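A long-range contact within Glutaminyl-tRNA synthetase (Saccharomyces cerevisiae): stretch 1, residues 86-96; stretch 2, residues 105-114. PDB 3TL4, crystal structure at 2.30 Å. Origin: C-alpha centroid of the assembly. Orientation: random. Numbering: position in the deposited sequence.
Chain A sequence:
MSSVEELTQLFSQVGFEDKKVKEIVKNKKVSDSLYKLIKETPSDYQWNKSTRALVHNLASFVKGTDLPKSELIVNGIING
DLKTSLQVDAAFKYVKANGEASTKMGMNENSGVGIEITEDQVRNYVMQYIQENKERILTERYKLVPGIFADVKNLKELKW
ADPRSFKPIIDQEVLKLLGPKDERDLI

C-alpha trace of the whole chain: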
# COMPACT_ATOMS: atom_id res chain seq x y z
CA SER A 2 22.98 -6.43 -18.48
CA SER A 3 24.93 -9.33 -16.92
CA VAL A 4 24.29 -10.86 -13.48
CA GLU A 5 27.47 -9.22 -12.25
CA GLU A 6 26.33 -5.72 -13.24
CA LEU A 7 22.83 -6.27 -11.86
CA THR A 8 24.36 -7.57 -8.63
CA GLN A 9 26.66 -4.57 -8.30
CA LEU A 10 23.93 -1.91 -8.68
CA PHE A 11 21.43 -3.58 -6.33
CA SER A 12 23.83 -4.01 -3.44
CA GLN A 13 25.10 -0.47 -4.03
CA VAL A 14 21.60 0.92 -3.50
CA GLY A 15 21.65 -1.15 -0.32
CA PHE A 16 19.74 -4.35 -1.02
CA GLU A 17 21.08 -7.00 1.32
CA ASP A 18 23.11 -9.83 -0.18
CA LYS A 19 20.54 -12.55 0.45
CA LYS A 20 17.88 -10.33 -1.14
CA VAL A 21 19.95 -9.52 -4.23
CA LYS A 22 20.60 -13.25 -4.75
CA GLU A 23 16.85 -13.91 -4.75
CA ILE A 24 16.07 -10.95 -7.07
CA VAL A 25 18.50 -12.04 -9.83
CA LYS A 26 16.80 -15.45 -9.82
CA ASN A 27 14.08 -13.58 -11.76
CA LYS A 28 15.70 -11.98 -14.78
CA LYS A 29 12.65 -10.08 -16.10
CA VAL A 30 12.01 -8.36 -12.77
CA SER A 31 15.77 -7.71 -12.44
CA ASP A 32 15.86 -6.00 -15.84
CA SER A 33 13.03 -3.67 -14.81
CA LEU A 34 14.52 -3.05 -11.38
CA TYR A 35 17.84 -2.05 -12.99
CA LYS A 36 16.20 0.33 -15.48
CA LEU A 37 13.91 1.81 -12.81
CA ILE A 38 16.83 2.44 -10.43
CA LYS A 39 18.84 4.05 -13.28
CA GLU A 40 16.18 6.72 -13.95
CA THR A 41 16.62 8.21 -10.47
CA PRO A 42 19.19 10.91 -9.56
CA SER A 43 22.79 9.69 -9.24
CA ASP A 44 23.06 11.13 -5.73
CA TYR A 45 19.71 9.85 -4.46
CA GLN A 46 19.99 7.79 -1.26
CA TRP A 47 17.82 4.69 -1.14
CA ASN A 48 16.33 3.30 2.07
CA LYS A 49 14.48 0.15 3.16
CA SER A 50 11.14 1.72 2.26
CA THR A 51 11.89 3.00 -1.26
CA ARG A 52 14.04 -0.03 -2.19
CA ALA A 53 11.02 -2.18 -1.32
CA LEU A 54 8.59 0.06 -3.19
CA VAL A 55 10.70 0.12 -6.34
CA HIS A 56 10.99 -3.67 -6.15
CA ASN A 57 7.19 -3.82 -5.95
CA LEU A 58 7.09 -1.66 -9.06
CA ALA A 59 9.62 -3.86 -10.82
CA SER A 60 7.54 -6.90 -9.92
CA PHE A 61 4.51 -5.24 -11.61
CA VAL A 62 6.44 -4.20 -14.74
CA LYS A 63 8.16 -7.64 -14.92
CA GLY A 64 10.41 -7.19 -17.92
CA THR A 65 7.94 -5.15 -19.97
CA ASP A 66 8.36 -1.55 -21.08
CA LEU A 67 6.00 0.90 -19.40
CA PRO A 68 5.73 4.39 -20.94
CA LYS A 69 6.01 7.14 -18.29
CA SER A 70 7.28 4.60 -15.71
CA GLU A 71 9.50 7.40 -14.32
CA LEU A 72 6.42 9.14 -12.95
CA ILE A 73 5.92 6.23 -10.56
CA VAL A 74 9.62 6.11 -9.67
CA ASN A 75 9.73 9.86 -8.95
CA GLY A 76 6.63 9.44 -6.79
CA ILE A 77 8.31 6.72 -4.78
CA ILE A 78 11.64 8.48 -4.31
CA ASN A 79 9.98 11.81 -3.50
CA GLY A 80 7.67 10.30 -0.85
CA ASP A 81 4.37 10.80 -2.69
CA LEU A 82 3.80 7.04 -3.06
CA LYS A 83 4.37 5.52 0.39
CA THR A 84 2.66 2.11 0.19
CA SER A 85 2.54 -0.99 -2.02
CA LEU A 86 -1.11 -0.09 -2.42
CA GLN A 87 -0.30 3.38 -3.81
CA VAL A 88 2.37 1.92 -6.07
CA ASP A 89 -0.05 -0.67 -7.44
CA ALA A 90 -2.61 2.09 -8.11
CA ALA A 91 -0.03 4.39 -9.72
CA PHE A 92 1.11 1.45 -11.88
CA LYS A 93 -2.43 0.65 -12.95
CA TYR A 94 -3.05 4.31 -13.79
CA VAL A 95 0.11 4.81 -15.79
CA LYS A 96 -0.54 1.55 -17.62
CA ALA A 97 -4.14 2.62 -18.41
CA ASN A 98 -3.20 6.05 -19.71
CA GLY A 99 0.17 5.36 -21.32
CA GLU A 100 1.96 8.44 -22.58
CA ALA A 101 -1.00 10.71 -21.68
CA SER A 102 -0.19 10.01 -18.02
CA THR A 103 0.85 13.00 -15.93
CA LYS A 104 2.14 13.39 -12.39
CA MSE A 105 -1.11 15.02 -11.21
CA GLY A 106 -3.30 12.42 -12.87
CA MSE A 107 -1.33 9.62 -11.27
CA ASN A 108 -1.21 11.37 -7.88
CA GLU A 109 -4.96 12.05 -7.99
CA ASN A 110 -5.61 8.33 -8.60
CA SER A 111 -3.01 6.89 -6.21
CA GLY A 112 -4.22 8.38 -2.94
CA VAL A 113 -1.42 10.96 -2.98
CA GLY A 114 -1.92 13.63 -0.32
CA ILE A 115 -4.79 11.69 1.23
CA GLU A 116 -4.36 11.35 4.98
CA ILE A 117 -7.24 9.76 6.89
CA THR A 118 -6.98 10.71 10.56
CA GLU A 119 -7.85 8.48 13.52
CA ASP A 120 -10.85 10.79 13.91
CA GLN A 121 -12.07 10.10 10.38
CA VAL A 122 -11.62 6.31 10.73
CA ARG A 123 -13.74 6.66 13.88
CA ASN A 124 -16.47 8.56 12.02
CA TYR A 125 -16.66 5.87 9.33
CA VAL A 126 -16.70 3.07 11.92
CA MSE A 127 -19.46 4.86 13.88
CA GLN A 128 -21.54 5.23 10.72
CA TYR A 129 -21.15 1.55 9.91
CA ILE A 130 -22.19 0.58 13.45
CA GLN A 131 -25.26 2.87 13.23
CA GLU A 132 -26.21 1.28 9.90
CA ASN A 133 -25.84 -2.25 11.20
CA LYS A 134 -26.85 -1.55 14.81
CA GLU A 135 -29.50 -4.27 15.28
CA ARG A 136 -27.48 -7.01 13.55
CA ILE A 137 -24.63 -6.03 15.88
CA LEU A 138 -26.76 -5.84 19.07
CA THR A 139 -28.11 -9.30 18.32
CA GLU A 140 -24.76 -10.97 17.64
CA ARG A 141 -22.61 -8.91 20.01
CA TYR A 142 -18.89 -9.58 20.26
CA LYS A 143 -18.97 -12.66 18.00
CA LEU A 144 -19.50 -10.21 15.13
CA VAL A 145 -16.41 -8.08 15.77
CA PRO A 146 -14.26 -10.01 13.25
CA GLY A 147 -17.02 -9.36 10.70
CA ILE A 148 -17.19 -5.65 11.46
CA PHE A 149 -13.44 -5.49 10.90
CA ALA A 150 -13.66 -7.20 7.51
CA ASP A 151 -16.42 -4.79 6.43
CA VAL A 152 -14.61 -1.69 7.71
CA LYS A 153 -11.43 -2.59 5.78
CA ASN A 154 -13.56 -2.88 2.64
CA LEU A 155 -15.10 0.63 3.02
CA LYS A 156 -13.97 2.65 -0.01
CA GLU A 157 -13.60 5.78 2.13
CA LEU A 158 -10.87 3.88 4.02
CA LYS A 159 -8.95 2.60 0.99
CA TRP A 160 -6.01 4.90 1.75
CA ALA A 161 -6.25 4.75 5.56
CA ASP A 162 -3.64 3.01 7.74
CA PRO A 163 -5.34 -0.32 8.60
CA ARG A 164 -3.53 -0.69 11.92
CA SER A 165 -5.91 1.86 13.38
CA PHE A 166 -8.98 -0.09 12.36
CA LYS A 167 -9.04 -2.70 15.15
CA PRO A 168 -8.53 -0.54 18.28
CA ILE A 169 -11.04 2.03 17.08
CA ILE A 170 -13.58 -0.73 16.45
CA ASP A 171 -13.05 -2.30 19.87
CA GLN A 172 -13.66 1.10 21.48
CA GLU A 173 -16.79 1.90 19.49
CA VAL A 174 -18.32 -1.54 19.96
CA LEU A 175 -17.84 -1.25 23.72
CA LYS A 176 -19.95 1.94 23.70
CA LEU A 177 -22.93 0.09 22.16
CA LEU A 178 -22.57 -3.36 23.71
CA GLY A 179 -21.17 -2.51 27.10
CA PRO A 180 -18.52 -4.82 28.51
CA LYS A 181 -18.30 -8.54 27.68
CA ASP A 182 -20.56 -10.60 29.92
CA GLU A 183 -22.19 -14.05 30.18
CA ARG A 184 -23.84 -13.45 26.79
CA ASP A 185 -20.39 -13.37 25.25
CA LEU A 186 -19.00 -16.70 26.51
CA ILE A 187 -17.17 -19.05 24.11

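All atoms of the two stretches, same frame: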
# COMPACT_ATOMS: atom_id res chain seq x y z
N LEU A 86 0.23 -0.39 -1.93
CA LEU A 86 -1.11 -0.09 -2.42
C LEU A 86 -1.11 1.13 -3.35
O LEU A 86 -1.74 1.10 -4.40
CB LEU A 86 -2.05 0.12 -1.23
CG LEU A 86 -3.54 0.11 -1.55
CD1 LEU A 86 -3.96 -1.30 -1.92
CD2 LEU A 86 -4.34 0.61 -0.37
N GLN A 87 -0.40 2.19 -2.97
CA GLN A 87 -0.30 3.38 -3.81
C GLN A 87 0.51 3.09 -5.06
O GLN A 87 0.22 3.62 -6.14
CB GLN A 87 0.36 4.55 -3.07
CG GLN A 87 -0.49 5.17 -1.97
CD GLN A 87 0.13 6.43 -1.42
OE1 GLN A 87 0.99 6.37 -0.54
NE2 GLN A 87 -0.29 7.57 -1.92
N VAL A 88 1.53 2.26 -4.92
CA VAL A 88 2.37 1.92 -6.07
C VAL A 88 1.59 1.07 -7.07
O VAL A 88 1.72 1.25 -8.28
CB VAL A 88 3.67 1.22 -5.65
CG1 VAL A 88 4.48 0.83 -6.89
CG2 VAL A 88 4.48 2.14 -4.75
N ASP A 89 0.79 0.15 -6.57
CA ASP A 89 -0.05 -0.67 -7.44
C ASP A 89 -1.07 0.21 -8.19
O ASP A 89 -1.25 0.07 -9.40
CB ASP A 89 -0.75 -1.79 -6.65
CG ASP A 89 -1.63 -2.67 -7.53
OD1 ASP A 89 -1.10 -3.55 -8.24
OD2 ASP A 89 -2.87 -2.48 -7.51
N ALA A 90 -1.71 1.12 -7.47
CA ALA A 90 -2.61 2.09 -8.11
C ALA A 90 -1.91 2.98 -9.15
O ALA A 90 -2.41 3.18 -10.24
CB ALA A 90 -3.28 2.97 -7.05
N ALA A 91 -0.75 3.53 -8.80
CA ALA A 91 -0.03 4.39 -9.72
C ALA A 91 0.37 3.59 -10.97
O ALA A 91 0.29 4.08 -12.09
CB ALA A 91 1.20 4.98 -9.04
N PHE A 92 0.81 2.35 -10.77
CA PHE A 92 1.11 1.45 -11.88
C PHE A 92 -0.11 1.21 -12.77
O PHE A 92 -0.04 1.31 -13.98
CB PHE A 92 1.67 0.12 -11.38
CG PHE A 92 1.80 -0.91 -12.45
CD1 PHE A 92 2.84 -0.85 -13.37
CD2 PHE A 92 0.87 -1.93 -12.57
CE1 PHE A 92 2.95 -1.79 -14.38
CE2 PHE A 92 0.98 -2.87 -13.56
CZ PHE A 92 2.02 -2.80 -14.47
N LYS A 93 -1.24 0.88 -12.16
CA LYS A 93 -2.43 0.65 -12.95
C LYS A 93 -2.84 1.88 -13.73
O LYS A 93 -3.32 1.77 -14.85
CB LYS A 93 -3.57 0.12 -12.08
CG LYS A 93 -3.37 -1.33 -11.71
CD LYS A 93 -4.21 -1.77 -10.52
CE LYS A 93 -3.89 -3.22 -10.16
NZ LYS A 93 -4.62 -3.70 -8.95
N TYR A 94 -2.64 3.07 -13.15
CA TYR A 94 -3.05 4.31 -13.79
C TYR A 94 -2.16 4.61 -14.98
O TYR A 94 -2.64 4.98 -16.05
CB TYR A 94 -2.99 5.50 -12.83
CG TYR A 94 -3.47 6.79 -13.48
CD1 TYR A 94 -4.82 7.09 -13.54
CD2 TYR A 94 -2.57 7.68 -14.08
CE1 TYR A 94 -5.28 8.25 -14.15
CE2 TYR A 94 -3.03 8.86 -14.70
CZ TYR A 94 -4.39 9.13 -14.72
OH TYR A 94 -4.91 10.26 -15.31
N VAL A 95 -0.86 4.48 -14.77
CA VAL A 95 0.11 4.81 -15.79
C VAL A 95 0.00 3.82 -16.94
O VAL A 95 0.14 4.20 -18.11
CB VAL A 95 1.54 4.91 -15.21
CG1 VAL A 95 2.56 5.12 -16.32
CG2 VAL A 95 1.62 6.07 -14.22
N LYS A 96 -0.29 2.57 -16.61
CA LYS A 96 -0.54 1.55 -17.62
C LYS A 96 -1.81 1.84 -18.43
O LYS A 96 -1.81 1.70 -19.65
CB LYS A 96 -0.62 0.16 -16.99
CG LYS A 96 -0.52 -0.97 -18.01
CD LYS A 96 -0.24 -2.32 -17.37
CE LYS A 96 -1.50 -3.16 -17.19
NZ LYS A 96 -1.21 -4.58 -16.73
N MSE A 105 0.11 14.68 -11.95
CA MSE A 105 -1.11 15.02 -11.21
C MSE A 105 -2.20 13.98 -11.39
O MSE A 105 -2.95 13.70 -10.46
CB MSE A 105 -1.72 16.35 -11.63
CG MSE A 105 -0.76 17.45 -11.98
SE MSE A 105 -1.77 18.97 -12.65
CE MSE A 105 -2.92 19.19 -11.10
N GLY A 106 -2.31 13.45 -12.61
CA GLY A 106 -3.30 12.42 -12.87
C GLY A 106 -3.01 11.18 -12.04
O GLY A 106 -3.88 10.62 -11.39
N MSE A 107 -1.75 10.76 -12.06
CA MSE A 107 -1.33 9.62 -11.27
C MSE A 107 -1.56 9.87 -9.78
O MSE A 107 -2.20 9.08 -9.10
CB MSE A 107 0.13 9.33 -11.53
CG MSE A 107 0.61 8.04 -10.92
SE MSE A 107 2.56 8.02 -10.78
CE MSE A 107 2.82 9.46 -9.50
N ASN A 108 -1.02 10.97 -9.27
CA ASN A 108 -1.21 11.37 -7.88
C ASN A 108 -2.68 11.32 -7.46
O ASN A 108 -3.04 10.69 -6.47
CB ASN A 108 -0.67 12.78 -7.66
CG ASN A 108 0.84 12.82 -7.51
OD1 ASN A 108 1.51 11.78 -7.56
ND2 ASN A 108 1.38 14.03 -7.31
N GLU A 109 -3.52 12.00 -8.24
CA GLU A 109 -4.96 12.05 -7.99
C GLU A 109 -5.62 10.66 -7.92
O GLU A 109 -6.65 10.49 -7.28
CB GLU A 109 -5.64 12.90 -9.07
CG GLU A 109 -7.16 12.96 -9.02
CD GLU A 109 -7.75 14.09 -9.87
OE1 GLU A 109 -6.98 14.73 -10.62
OE2 GLU A 109 -8.97 14.34 -9.78
N ASN A 110 -5.03 9.67 -8.59
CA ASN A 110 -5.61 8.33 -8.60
C ASN A 110 -4.79 7.31 -7.82
O ASN A 110 -5.05 6.11 -7.91
CB ASN A 110 -5.83 7.85 -10.03
CG ASN A 110 -6.94 8.61 -10.72
OD1 ASN A 110 -8.11 8.27 -10.57
ND2 ASN A 110 -6.58 9.64 -11.47
N SER A 111 -3.82 7.78 -7.03
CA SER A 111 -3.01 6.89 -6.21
C SER A 111 -3.00 7.35 -4.76
O SER A 111 -2.02 7.14 -4.06
CB SER A 111 -1.58 6.84 -6.73
OG SER A 111 -1.59 6.53 -8.11
N GLY A 112 -4.07 7.99 -4.33
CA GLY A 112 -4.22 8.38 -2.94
C GLY A 112 -3.18 9.38 -2.45
O GLY A 112 -3.04 9.57 -1.24
N VAL A 113 -2.47 10.02 -3.37
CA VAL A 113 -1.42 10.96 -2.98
C VAL A 113 -2.02 12.15 -2.23
O VAL A 113 -3.01 12.73 -2.66
CB VAL A 113 -0.55 11.42 -4.18
CG1 VAL A 113 0.34 12.59 -3.79
CG2 VAL A 113 0.30 10.25 -4.73
N GLY A 114 -1.44 12.50 -1.09
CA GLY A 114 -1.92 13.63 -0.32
C GLY A 114 -3.12 13.33 0.56
O GLY A 114 -3.52 14.15 1.38
O HOH W 1 -5.20 3.90 -9.74

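One direct hydrogen bond joins the two stretches. Gln87 NE2 donates to Ser111 O at 2.8 Å, with a nearly straight N-H...O angle of 164°. The CB of Gln87 points sideways, but the extended side chain brings its amide to the loop that follows the second helix. This is also where the backbones come closest, with Gln87 CA 5.0 Å from Ser111 CA.

A water adds an indirect link. It donates to Ala90 O and to Asn110 O, each 2.9 Å from the water oxygen.

The apolar contacts centre on Met107, a selenomethionine. Its CG lies 3.6 Å from Ala91 CB and 4.0 Å from Val95 CG2. Its CB is 4.1 Å from Tyr94 CD2.

The Tyr94 ring packs against backbone as well. Gly106 C sits over one ring face, 3.5 Å from Tyr94 CE2. Gly106 has no side chain, and an ideal CB there would clash with Tyr94 OH at 2.6 Å.

Two polar side chains in the contact bond within their own stretch. Asn110 ND2 donates to Gly106 O at 2.9 Å and also lies 3.3 Å from Tyr94 CE1. Ser111 OG donates to Met107 O at 2.8 Å. The same OG packs 3.1 Å from Ala91 CA and 3.3 Å from Ala91 CB.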